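Local coordinates for protein malonyl CoA-ACP transacylase (Xanthomonas oryzae pv. oryzae, PDB 3K89) that probably transfers the malonyl group of malonyl-CoA to holo acyl carrier protein, releasing free CoA and malonyl-ACP as a building block for fatty acid synthesis, at residues T2-F8 / Q85-A91; L78-Q82 / Y305-L309; W259-Q264 / L286-I290. All blocks are in the same frame, centred on the assembly; numbering follows the deposited sequence.

Contact 1: T2-F8 / Q85-A91; sequences TESTLAF and QRPALLA
Segments 2-8 and 85-91 are each made of two short extended arms joined at a corner, at Ser4 and Thr5 in the first and at Ala88 in the second. The first corner is a type I beta turn from Glu3 to Leu6, closed by Leu6 N to Glu3 O at 3.2 Å. Before the corners, residues 2-3 pair loosely with 86-87 in parallel, through Glu3 N to Arg86 O (2.7 Å). Beyond them, strands 6-8 and 89-91 approach to 4.9 Å with their directions 29° apart, bonded by Ala88 N to Leu6 O (2.9 Å), Phe8 N to Leu89 O (3.2 Å) and Ala91 N to Phe8 O (3.1 Å). Phe8 thus straddles Leu90, their CA atoms 5.0 Å apart, which sets the register. This pairing belongs to the central parallel sheet of the acyltransferase fold, in which residues 85-91 lead toward a GxSxG sequence consistent with a nucleophile elbow carrying the predicted active-site Ser94; strand 273-276 adds backbone bonds to Thr5 and Ala7. Phe8 and Leu90 point to one face of the sheet, Phe8 CB meeting Leu90 CD2 at 3.8 Å; Ala7 and Leu89 point to the other, CB to CB 4.5 Å. Phe8, with chi1 at -93°, lays one ring face against Pro87, CD1 to Pro87 CG 3.7 Å. Leu6 (t, p) packs CG against Pro87 CB at 4.1 Å. In the turn, Glu3 OE2 accepts from Thr5 OG1 (2.9 Å) and Thr5 N (3.2 Å). One water joins Thr2 OG1 (3.1 Å) to Pro87 O (2.7 Å).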
ATOM      1  N   THR A   2      20.029  14.432  -3.571  1.00 41.25           N
ATOM      2  CA  THR A   2      19.229  13.531  -2.751  1.00 39.74           C
ATOM      3  C   THR A   2      19.395  13.866  -1.264  1.00 38.57           C
ATOM      4  O   THR A   2      20.508  14.131  -0.796  1.00 38.54           O
ATOM      5  CB  THR A   2      19.595  12.043  -3.005  1.00 39.98           C
ATOM      6  OG1 THR A   2      19.055  11.229  -1.956  1.00 40.18           O
ATOM      7  CG2 THR A   2      21.115  11.837  -3.066  1.00 39.83           C
ATOM      8  N   GLU A   3      18.285  13.860  -0.531  1.00 36.84           N
ATOM      9  CA  GLU A   3      18.318  14.099   0.909  1.00 35.19           C
ATOM     10  C   GLU A   3      18.387  12.774   1.651  1.00 33.59           C
ATOM     11  O   GLU A   3      17.423  12.003   1.634  1.00 33.16           O
ATOM     12  CB  GLU A   3      17.104  14.922   1.359  1.00 35.50           C
ATOM     13  CG  GLU A   3      17.024  15.159   2.872  1.00 36.84           C
ATOM     14  CD  GLU A   3      18.328  15.681   3.457  1.00 38.52           C
ATOM     15  OE1 GLU A   3      18.858  16.683   2.930  1.00 39.24           O
ATOM     16  OE2 GLU A   3      18.826  15.075   4.433  1.00 38.41           O
ATOM     17  N   SER A   4      19.519  12.532   2.316  1.00 31.69           N
ATOM     18  CA  SER A   4      19.811  11.238   2.945  1.00 29.73           C
ATOM     19  C   SER A   4      18.913  10.885   4.132  1.00 27.76           C
ATOM     20  O   SER A   4      18.811   9.706   4.503  1.00 27.70           O
ATOM     21  CB  SER A   4      21.298  11.140   3.339  1.00 30.25           C
ATOM     22  OG  SER A   4      21.586  11.905   4.499  1.00 31.20           O
ATOM     23  N   THR A   5      18.257  11.890   4.718  1.00 24.80           N
ATOM     24  CA  THR A   5      17.376  11.655   5.865  1.00 22.62           C
ATOM     25  C   THR A   5      15.895  11.524   5.507  1.00 20.60           C
ATOM     26  O   THR A   5      15.079  11.300   6.395  1.00 20.38           O
ATOM     27  CB  THR A   5      17.510  12.748   6.965  1.00 22.57           C
ATOM     28  OG1 THR A   5      17.052  14.015   6.468  1.00 22.76           O
ATOM     29  CG2 THR A   5      18.965  12.856   7.438  1.00 23.05           C
ATOM     30  N   LEU A   6      15.559  11.660   4.223  1.00 19.22           N
ATOM     31  CA  LEU A   6      14.149  11.694   3.804  1.00 17.07           C
ATOM     32  C   LEU A   6      13.715  10.427   3.060  1.00 15.91           C
ATOM     33  O   LEU A   6      14.395   9.994   2.158  1.00 15.23           O
ATOM     34  CB  LEU A   6      13.897  12.921   2.918  1.00 17.47           C
ATOM     35  CG  LEU A   6      12.527  13.146   2.263  1.00 17.94           C
ATOM     36  CD1 LEU A   6      11.433  13.478   3.277  1.00 18.93           C
ATOM     37  CD2 LEU A   6      12.630  14.253   1.248  1.00 18.24           C
ATOM     38  N   ALA A   7      12.577   9.847   3.440  1.00 14.46           N
ATOM     39  CA  ALA A   7      11.975   8.780   2.635  1.00 13.58           C
ATOM     40  C   ALA A   7      10.554   9.190   2.245  1.00 12.78           C
ATOM     41  O   ALA A   7       9.929  10.018   2.915  1.00 12.49           O
ATOM     42  CB  ALA A   7      11.945   7.458   3.395  1.00 13.79           C
ATOM     43  N   PHE A   8      10.056   8.610   1.156  1.00 11.58           N
ATOM     44  CA  PHE A   8       8.648   8.761   0.772  1.00 10.94           C
ATOM     45  C   PHE A   8       8.007   7.386   0.888  1.00 10.79           C
ATOM     46  O   PHE A   8       8.635   6.377   0.531  1.00 10.89           O
ATOM     47  CB  PHE A   8       8.518   9.243  -0.671  1.00 11.05           C
ATOM     48  CG  PHE A   8       8.425  10.736  -0.815  1.00 10.57           C
ATOM     49  CD1 PHE A   8       9.252  11.576  -0.066  1.00 12.55           C
ATOM     50  CD2 PHE A   8       7.543  11.297  -1.734  1.00 11.93           C
ATOM     51  CE1 PHE A   8       9.164  12.962  -0.222  1.00 13.98           C
ATOM     52  CE2 PHE A   8       7.451  12.676  -1.901  1.00 13.42           C
ATOM     53  CZ  PHE A   8       8.264  13.510  -1.139  1.00 13.27           C
ATOM     54  N   GLN A  85      12.773  18.248  -1.618  1.00 32.27           N
ATOM     55  CA  GLN A  85      13.939  17.388  -1.427  1.00 31.31           C
ATOM     56  C   GLN A  85      13.665  15.990  -2.002  1.00 29.97           C
ATOM     57  O   GLN A  85      12.582  15.441  -1.799  1.00 29.70           O
ATOM     58  CB  GLN A  85      14.297  17.298   0.062  1.00 31.89           C
ATOM     59  CG  GLN A  85      14.874  18.601   0.656  1.00 34.41           C
ATOM     60  CD  GLN A  85      15.056  18.576   2.183  1.00 37.17           C
ATOM     61  OE1 GLN A  85      15.572  19.538   2.768  1.00 38.41           O
ATOM     62  NE2 GLN A  85      14.631  17.487   2.830  1.00 37.59           N
ATOM     63  N   ARG A  86      14.629  15.439  -2.744  1.00 27.94           N
ATOM     64  CA  ARG A  86      14.532  14.055  -3.221  1.00 26.51           C
ATOM     65  C   ARG A  86      14.791  13.045  -2.106  1.00 23.91           C
ATOM     66  O   ARG A  86      15.835  13.100  -1.444  1.00 24.19           O
ATOM     67  CB  ARG A  86      15.496  13.796  -4.383  1.00 27.49           C
ATOM     68  CG  ARG A  86      14.821  13.624  -5.725  1.00 31.00           C
ATOM     69  CD  ARG A  86      15.834  13.660  -6.872  1.00 36.99           C
ATOM     70  NE  ARG A  86      17.002  12.797  -6.638  1.00 40.87           N
ATOM     71  CZ  ARG A  86      17.059  11.495  -6.922  1.00 42.50           C
ATOM     72  NH1 ARG A  86      16.015  10.869  -7.446  1.00 43.53           N
ATOM     73  NH2 ARG A  86      18.170  10.809  -6.673  1.00 43.72           N
ATOM     74  N   PRO A  87      13.850  12.098  -1.898  1.00 20.86           N
ATOM     75  CA  PRO A  87      14.079  11.088  -0.877  1.00 19.03           C
ATOM     76  C   PRO A  87      15.210  10.123  -1.252  1.00 17.62           C
ATOM     77  O   PRO A  87      15.450   9.885  -2.443  1.00 17.98           O
ATOM     78  CB  PRO A  87      12.729  10.357  -0.787  1.00 19.11           C
ATOM     79  CG  PRO A  87      12.125  10.525  -2.150  1.00 19.22           C
ATOM     80  CD  PRO A  87      12.572  11.897  -2.615  1.00 20.66           C
ATOM     81  N   ALA A  88      15.885   9.582  -0.237  1.00 16.32           N
ATOM     82  CA  ALA A  88      16.965   8.635  -0.437  1.00 15.96           C
ATOM     83  C   ALA A  88      16.436   7.210  -0.550  1.00 15.64           C
ATOM     84  O   ALA A  88      17.112   6.338  -1.114  1.00 16.13           O
ATOM     85  CB  ALA A  88      17.973   8.726   0.692  1.00 16.26           C
ATOM     86  N   LEU A  89      15.238   6.974   0.001  1.00 14.55           N
ATOM     87  CA  LEU A  89      14.605   5.651  -0.048  1.00 13.06           C
ATOM     88  C   LEU A  89      13.095   5.790  -0.205  1.00 12.37           C
ATOM     89  O   LEU A  89      12.530   6.802   0.193  1.00 12.32           O
ATOM     90  CB  LEU A  89      14.893   4.889   1.237  1.00 13.23           C
ATOM     91  CG  LEU A  89      16.344   4.481   1.529  1.00 14.13           C
ATOM     92  CD1 LEU A  89      16.506   4.026   2.969  1.00 15.11           C
ATOM     93  CD2 LEU A  89      16.831   3.398   0.558  1.00 16.70           C
ATOM     94  N   LEU A  90      12.474   4.757  -0.776  1.00 11.53           N
ATOM     95  CA  LEU A  90      11.016   4.673  -0.947  1.00 11.27           C
ATOM     96  C   LEU A  90      10.488   3.360  -0.366  1.00 10.99           C
ATOM     97  O   LEU A  90      11.222   2.374  -0.244  1.00 11.81           O
ATOM     98  CB  LEU A  90      10.653   4.694  -2.434  1.00 10.44           C
ATOM     99  CG  LEU A  90      11.265   5.781  -3.316  1.00 10.08           C
ATOM    100  CD1 LEU A  90      10.856   5.537  -4.766  1.00 12.18           C
ATOM    101  CD2 LEU A  90      10.800   7.158  -2.891  1.00 11.01           C
ATOM    102  N   ALA A  91       9.205   3.353  -0.010  1.00 10.13           N
ATOM    103  CA  ALA A  91       8.484   2.112   0.304  1.00  9.95           C
ATOM    104  C   ALA A  91       6.991   2.380   0.106  1.00  9.52           C
ATOM    105  O   ALA A  91       6.574   3.521  -0.023  1.00  9.84           O
ATOM    106  CB  ALA A  91       8.767   1.648   1.732  1.00 10.77           C
TER
HETATM  107  O   HOH W   1      17.415   9.901  -4.261  1.00 24.97           O

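Contact 2: L78-Q82 / Y305-L309; sequences LWTAQ and YAGAL
Two helical segments, 78-82 and 305-309, meet through long side chains that span a gap of 7.9 Å between Trp79 CA and Leu309 CA, the nearest CA pair. Helix 61-81 ends here, and Gln82 is the first residue to leave helical angles. Trp79 and Tyr305 both adopt chi1 t, which carries their rings into the gap: the six-membered ring of Trp79 turns its edge to the Tyr305 face in an offset edge-to-face pair, centroids 5.8 Å apart and planes at 89°. Leu78 (t, p) places CD2 over the Tyr305 face, 4.0 Å from the ring centroid, and Leu309 (t, p) sets CD1 3.9 Å from the centroid of the Trp79 six-membered ring; both are CH-pi contacts. Ala308 CB reaches Trp79 CZ3 at 4.0 Å. The phenol is held at its tip, Tyr305 OH donating to Gln82 OE1 at 3.0 Å, with Gln82 chi1 m bringing the amide across. The result is a largely apolar joint, away from the predicted catalytic residues, between helix 61-81 and the C-terminal helix 302-311. Trp79 continues it toward the parallel sheet, its NE1 bonded to Gln85 O ahead of strand 86-92 and its ring edge-to-face with Phe8 of strand 6-10.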
ATOM      1  N   LEU A  78       4.217  16.265  -8.415  1.00 15.54           N
ATOM      2  CA  LEU A  78       4.058  17.620  -7.884  1.00 16.67           C
ATOM      3  C   LEU A  78       5.249  18.012  -7.024  1.00 17.50           C
ATOM      4  O   LEU A  78       5.872  19.056  -7.262  1.00 17.80           O
ATOM      5  CB  LEU A  78       2.744  17.733  -7.097  1.00 16.37           C
ATOM      6  CG  LEU A  78       2.425  19.061  -6.400  1.00 18.23           C
ATOM      7  CD1 LEU A  78       2.405  20.226  -7.386  1.00 19.67           C
ATOM      8  CD2 LEU A  78       1.085  18.948  -5.664  1.00 17.83           C
ATOM      9  N   TRP A  79       5.559  17.180  -6.027  1.00 17.09           N
ATOM     10  CA  TRP A  79       6.687  17.413  -5.127  1.00 18.68           C
ATOM     11  C   TRP A  79       7.974  17.583  -5.918  1.00 20.09           C
ATOM     12  O   TRP A  79       8.723  18.542  -5.699  1.00 20.29           O
ATOM     13  CB  TRP A  79       6.839  16.225  -4.177  1.00 18.36           C
ATOM     14  CG  TRP A  79       7.923  16.401  -3.169  1.00 18.28           C
ATOM     15  CD1 TRP A  79       9.224  16.004  -3.282  1.00 18.75           C
ATOM     16  CD2 TRP A  79       7.802  17.015  -1.882  1.00 18.21           C
ATOM     17  NE1 TRP A  79       9.912  16.322  -2.139  1.00 19.31           N
ATOM     18  CE2 TRP A  79       9.062  16.949  -1.268  1.00 18.44           C
ATOM     19  CE3 TRP A  79       6.739  17.614  -1.188  1.00 19.56           C
ATOM     20  CZ2 TRP A  79       9.305  17.464   0.014  1.00 19.98           C
ATOM     21  CZ3 TRP A  79       6.976  18.116   0.092  1.00 19.97           C
ATOM     22  CH2 TRP A  79       8.251  18.043   0.674  1.00 19.23           C
ATOM     23  N   THR A  80       8.220  16.656  -6.841  1.00 21.26           N
ATOM     24  CA  THR A  80       9.474  16.653  -7.582  1.00 23.77           C
ATOM     25  C   THR A  80       9.580  17.872  -8.517  1.00 25.22           C
ATOM     26  O   THR A  80      10.677  18.424  -8.675  1.00 26.39           O
ATOM     27  CB  THR A  80       9.761  15.287  -8.279  1.00 23.82           C
ATOM     28  OG1 THR A  80       8.671  14.917  -9.125  1.00 25.92           O
ATOM     29  CG2 THR A  80       9.951  14.195  -7.245  1.00 24.40           C
ATOM     30  N   ALA A  81       8.455  18.320  -9.085  1.00 26.00           N
ATOM     31  CA  ALA A  81       8.440  19.545  -9.907  1.00 27.83           C
ATOM     32  C   ALA A  81       8.642  20.808  -9.071  1.00 29.08           C
ATOM     33  O   ALA A  81       9.318  21.754  -9.518  1.00 29.90           O
ATOM     34  CB  ALA A  81       7.157  19.662 -10.700  1.00 27.15           C
ATOM     35  N   GLN A  82       8.062  20.830  -7.867  1.00 30.44           N
ATOM     36  CA  GLN A  82       8.127  22.012  -6.994  1.00 32.10           C
ATOM     37  C   GLN A  82       9.409  22.114  -6.167  1.00 33.24           C
ATOM     38  O   GLN A  82       9.481  22.904  -5.210  1.00 34.02           O
ATOM     39  CB  GLN A  82       6.877  22.123  -6.111  1.00 32.11           C
ATOM     40  CG  GLN A  82       5.619  22.446  -6.896  1.00 33.10           C
ATOM     41  CD  GLN A  82       4.614  23.269  -6.107  1.00 34.63           C
ATOM     42  OE1 GLN A  82       4.309  22.964  -4.957  1.00 36.42           O
ATOM     43  NE2 GLN A  82       4.084  24.311  -6.732  1.00 34.46           N
ATOM     44  N   TYR A 305       0.615  19.483   2.346  1.00 15.49           N
ATOM     45  CA  TYR A 305       1.626  19.598   1.297  1.00 17.70           C
ATOM     46  C   TYR A 305       2.506  20.836   1.495  1.00 17.53           C
ATOM     47  O   TYR A 305       3.739  20.732   1.526  1.00 17.94           O
ATOM     48  CB  TYR A 305       0.970  19.582  -0.091  1.00 17.80           C
ATOM     49  CG  TYR A 305       1.970  19.720  -1.191  1.00 19.29           C
ATOM     50  CD1 TYR A 305       2.626  18.599  -1.704  1.00 20.57           C
ATOM     51  CD2 TYR A 305       2.306  20.967  -1.691  1.00 21.84           C
ATOM     52  CE1 TYR A 305       3.583  18.731  -2.698  1.00 22.19           C
ATOM     53  CE2 TYR A 305       3.254  21.106  -2.688  1.00 23.35           C
ATOM     54  CZ  TYR A 305       3.889  19.985  -3.186  1.00 22.69           C
ATOM     55  OH  TYR A 305       4.844  20.120  -4.171  1.00 24.52           O
ATOM     56  N   ALA A 306       1.877  22.001   1.680  1.00 17.65           N
ATOM     57  CA  ALA A 306       2.625  23.251   1.861  1.00 18.03           C
ATOM     58  C   ALA A 306       3.464  23.223   3.121  1.00 18.01           C
ATOM     59  O   ALA A 306       4.592  23.725   3.133  1.00 17.68           O
ATOM     60  CB  ALA A 306       1.682  24.457   1.891  1.00 18.04           C
ATOM     61  N   GLY A 307       2.919  22.619   4.176  1.00 17.60           N
ATOM     62  CA  GLY A 307       3.612  22.505   5.458  1.00 18.16           C
ATOM     63  C   GLY A 307       4.892  21.694   5.366  1.00 19.23           C
ATOM     64  O   GLY A 307       5.917  22.065   5.934  1.00 19.16           O
ATOM     65  N   ALA A 308       4.822  20.564   4.657  1.00 19.46           N
ATOM     66  CA  ALA A 308       5.972  19.695   4.448  1.00 21.01           C
ATOM     67  C   ALA A 308       6.974  20.384   3.531  1.00 22.19           C
ATOM     68  O   ALA A 308       8.167  20.383   3.810  1.00 22.59           O
ATOM     69  CB  ALA A 308       5.524  18.375   3.827  1.00 20.23           C
ATOM     70  N   LEU A 309       6.482  20.953   2.435  1.00 23.88           N
ATOM     71  CA  LEU A 309       7.344  21.636   1.468  1.00 26.68           C
ATOM     72  C   LEU A 309       8.145  22.741   2.146  1.00 28.32           C
ATOM     73  O   LEU A 309       9.304  22.966   1.795  1.00 29.18           O
ATOM     74  CB  LEU A 309       6.536  22.188   0.279  1.00 26.32           C
ATOM     75  CG  LEU A 309       7.308  22.565  -0.991  1.00 27.59           C
ATOM     76  CD1 LEU A 309       8.009  21.342  -1.589  1.00 26.54           C
ATOM     77  CD2 LEU A 309       6.388  23.225  -2.021  1.00 26.93           C
TER

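Contact 3: W259-Q264 / L286-I290; sequences WTGCVQ and LIKRI
The helical segments 259-264 and 286-290 cross at -72°, their short axes 10.1 Å apart at closest approach, so the contact is compact and made by a few side chains at the crossing. The backbones come nearest at Thr260 and Ile290, whose CA atoms are 6.3 Å apart, and at Val263 and Ile287, 6.8 Å apart. Ile290 is the principal bump: a knob fitting a hole formed by Trp259, Thr260, Val263 and Gln264. With chi1 m and chi2 t, its CD1 extends to the floor of that hollow, 3.9 Å from Thr260 CA, 3.9 Å from Trp259 CD1 and 3.8 Å from Val263 CG2, while its CG2 lies 4.0 Å from Gln264 CG at the rim. Helix 282-290 links the neighbouring parallel strands 273-276 and 295-298 in a beta-alpha-beta crossover, helix 259-268 leads into strand 273-276, and both Trp259 and Ile287 touch Val9 of strand 6-10. Val263 (t) is the next bump, its CG2 reaching across to Ile287 CG1 at 3.8 Å and so wedging between Ile287 and Ile290. One turn earlier on segment 259-264, Trp259 (chi1 t) lies beside Leu286, its CD1 3.8 Å from Leu286 CD1. No hydrogen bond crosses between the segments, and the buried Trp259 NE1 has no polar partner in the model. The predicted active-site Ser94 is about 8 Å from Trp259, side chain to side chain, and a bound glycerol about 5 Å from the side chain of Leu286.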
ATOM      1  N   TRP A 259       5.070  -4.103   7.397  1.00 11.19           N
ATOM      2  CA  TRP A 259       5.110  -2.640   7.366  1.00 11.85           C
ATOM      3  C   TRP A 259       5.983  -2.104   8.503  1.00 11.77           C
ATOM      4  O   TRP A 259       6.837  -1.237   8.276  1.00 11.61           O
ATOM      5  CB  TRP A 259       3.704  -1.993   7.352  1.00 11.16           C
ATOM      6  CG  TRP A 259       3.836  -0.493   7.164  1.00 11.53           C
ATOM      7  CD1 TRP A 259       3.546   0.511   8.080  1.00 10.99           C
ATOM      8  CD2 TRP A 259       4.390   0.163   6.017  1.00 11.14           C
ATOM      9  NE1 TRP A 259       3.868   1.736   7.541  1.00 12.15           N
ATOM     10  CE2 TRP A 259       4.374   1.554   6.277  1.00 11.25           C
ATOM     11  CE3 TRP A 259       4.873  -0.297   4.775  1.00 11.38           C
ATOM     12  CZ2 TRP A 259       4.845   2.500   5.350  1.00 10.62           C
ATOM     13  CZ3 TRP A 259       5.317   0.640   3.844  1.00 10.68           C
ATOM     14  CH2 TRP A 259       5.311   2.028   4.145  1.00 10.37           C
ATOM     15  N   THR A 260       5.807  -2.656   9.700  1.00 12.76           N
ATOM     16  CA  THR A 260       6.681  -2.286  10.831  1.00 12.66           C
ATOM     17  C   THR A 260       8.143  -2.462  10.450  1.00 12.68           C
ATOM     18  O   THR A 260       8.939  -1.548  10.651  1.00 12.92           O
ATOM     19  CB  THR A 260       6.316  -3.083  12.079  1.00 12.51           C
ATOM     20  OG1 THR A 260       4.985  -2.729  12.449  1.00 14.77           O
ATOM     21  CG2 THR A 260       7.249  -2.753  13.259  1.00 13.97           C
ATOM     22  N   GLY A 261       8.464  -3.610   9.853  1.00 13.12           N
ATOM     23  CA  GLY A 261       9.821  -3.920   9.413  1.00 14.03           C
ATOM     24  C   GLY A 261      10.349  -2.925   8.400  1.00 13.96           C
ATOM     25  O   GLY A 261      11.507  -2.506   8.483  1.00 14.52           O
ATOM     26  N   CYS A 262       9.516  -2.539   7.430  1.00 13.13           N
ATOM     27  CA  CYS A 262       9.946  -1.570   6.414  1.00 12.42           C
ATOM     28  C   CYS A 262      10.283  -0.215   7.035  1.00 12.51           C
ATOM     29  O   CYS A 262      11.289   0.393   6.698  1.00 12.80           O
ATOM     30  CB  CYS A 262       8.853  -1.386   5.340  1.00 11.89           C
ATOM     31  SG  CYS A 262       8.720  -2.795   4.202  1.00 11.75           S
ATOM     32  N   VAL A 263       9.444   0.249   7.955  1.00 12.23           N
ATOM     33  CA  VAL A 263       9.660   1.543   8.610  1.00 13.10           C
ATOM     34  C   VAL A 263      10.916   1.476   9.490  1.00 13.47           C
ATOM     35  O   VAL A 263      11.737   2.386   9.455  1.00 14.01           O
ATOM     36  CB  VAL A 263       8.421   1.991   9.406  1.00 12.39           C
ATOM     37  CG1 VAL A 263       8.695   3.269  10.212  1.00 13.17           C
ATOM     38  CG2 VAL A 263       7.231   2.245   8.445  1.00 12.34           C
ATOM     39  N   GLN A 264      11.067   0.392  10.236  1.00 14.80           N
ATOM     40  CA  GLN A 264      12.293   0.180  11.033  1.00 15.97           C
ATOM     41  C   GLN A 264      13.537   0.124  10.144  1.00 16.69           C
ATOM     42  O   GLN A 264      14.604   0.633  10.524  1.00 17.56           O
ATOM     43  CB  GLN A 264      12.172  -1.091  11.892  1.00 16.15           C
ATOM     44  CG  GLN A 264      11.177  -0.924  13.042  1.00 19.36           C
ATOM     45  CD  GLN A 264      10.841  -2.238  13.757  1.00 21.72           C
ATOM     46  OE1 GLN A 264      11.055  -3.330  13.231  1.00 24.53           O
ATOM     47  NE2 GLN A 264      10.306  -2.124  14.966  1.00 25.80           N
ATOM     48  N   LEU A 286       0.568   4.975  11.332  1.00 14.09           N
ATOM     49  CA  LEU A 286       1.347   3.772  11.641  1.00 14.01           C
ATOM     50  C   LEU A 286       2.793   4.095  12.011  1.00 14.38           C
ATOM     51  O   LEU A 286       3.329   3.547  12.976  1.00 14.82           O
ATOM     52  CB  LEU A 286       1.297   2.763  10.474  1.00 13.42           C
ATOM     53  CG  LEU A 286      -0.119   2.307  10.096  1.00 13.60           C
ATOM     54  CD1 LEU A 286      -0.032   1.446   8.849  1.00 13.11           C
ATOM     55  CD2 LEU A 286      -0.770   1.513  11.251  1.00 13.92           C
ATOM     56  N   ILE A 287       3.408   4.976  11.229  1.00 14.37           N
ATOM     57  CA  ILE A 287       4.803   5.367  11.429  1.00 15.81           C
ATOM     58  C   ILE A 287       4.983   5.977  12.832  1.00 16.98           C
ATOM     59  O   ILE A 287       5.945   5.636  13.524  1.00 18.15           O
ATOM     60  CB  ILE A 287       5.289   6.332  10.332  1.00 15.00           C
ATOM     61  CG1 ILE A 287       5.463   5.581   9.001  1.00 14.86           C
ATOM     62  CG2 ILE A 287       6.648   6.957  10.712  1.00 15.35           C
ATOM     63  CD1 ILE A 287       5.455   6.479   7.765  1.00 13.42           C
ATOM     64  N   LYS A 288       4.054   6.841  13.237  1.00 17.74           N
ATOM     65  CA  LYS A 288       4.107   7.478  14.570  1.00 19.36           C
ATOM     66  C   LYS A 288       4.044   6.454  15.698  1.00 19.76           C
ATOM     67  O   LYS A 288       4.594   6.683  16.789  1.00 20.38           O
ATOM     68  CB  LYS A 288       2.997   8.526  14.733  1.00 20.04           C
ATOM     69  CG  LYS A 288       3.123   9.723  13.790  1.00 23.16           C
ATOM     70  CD  LYS A 288       2.157  10.836  14.152  1.00 29.67           C
ATOM     71  CE  LYS A 288       1.399  11.364  12.924  1.00 32.62           C
ATOM     72  NZ  LYS A 288       2.222  11.479  11.679  1.00 34.40           N
ATOM     73  N   ARG A 289       3.374   5.328  15.447  1.00 19.27           N
ATOM     74  CA  ARG A 289       3.282   4.242  16.427  1.00 19.55           C
ATOM     75  C   ARG A 289       4.527   3.351  16.412  1.00 19.01           C
ATOM     76  O   ARG A 289       4.932   2.828  17.452  1.00 19.53           O
ATOM     77  CB  ARG A 289       1.993   3.428  16.218  1.00 20.05           C
ATOM     78  CG  ARG A 289       1.711   2.348  17.262  1.00 23.42           C
ATOM     79  CD  ARG A 289       1.425   2.937  18.648  1.00 27.86           C
ATOM     80  NE  ARG A 289       1.409   1.896  19.675  1.00 32.91           N
ATOM     81  CZ  ARG A 289       2.500   1.369  20.227  1.00 35.05           C
ATOM     82  NH1 ARG A 289       3.705   1.791  19.859  1.00 36.21           N
ATOM     83  NH2 ARG A 289       2.385   0.419  21.151  1.00 36.38           N
ATOM     84  N   ILE A 290       5.132   3.186  15.237  1.00 17.87           N
ATOM     85  CA  ILE A 290       6.317   2.350  15.076  1.00 18.21           C
ATOM     86  C   ILE A 290       7.566   3.000  15.689  1.00 19.20           C
ATOM     87  O   ILE A 290       8.339   2.350  16.411  1.00 19.37           O
ATOM     88  CB  ILE A 290       6.557   2.017  13.576  1.00 18.03           C
ATOM     89  CG1 ILE A 290       5.423   1.133  13.044  1.00 17.23           C
ATOM     90  CG2 ILE A 290       7.891   1.289  13.387  1.00 16.99           C
ATOM     91  CD1 ILE A 290       5.224   1.218  11.518  1.00 15.32           C
TER

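Overall arrangement
From the N terminus, strands 2-3 and 6-10 enter the parallel sheet, and strand 86-92 later pairs with both, closing contact 1 around a mostly helical excursion and building the sheet. That excursion ends with helix 61-81, where contact 2 opens before contact 1 has closed; the two therefore cross along the chain, and they touch in space. Contact 3 opens and closes later, in series with contact 1, packing the two helices that flank strand 273-276 in the sequence. It falls within the long span that contact 2 completes only when helix 302-311 joins helix 61-81. Ala91 packs on Trp259, linking contacts 1 and 3, whereas contacts 2 and 3 stay about 11 Å apart at their nearest atoms.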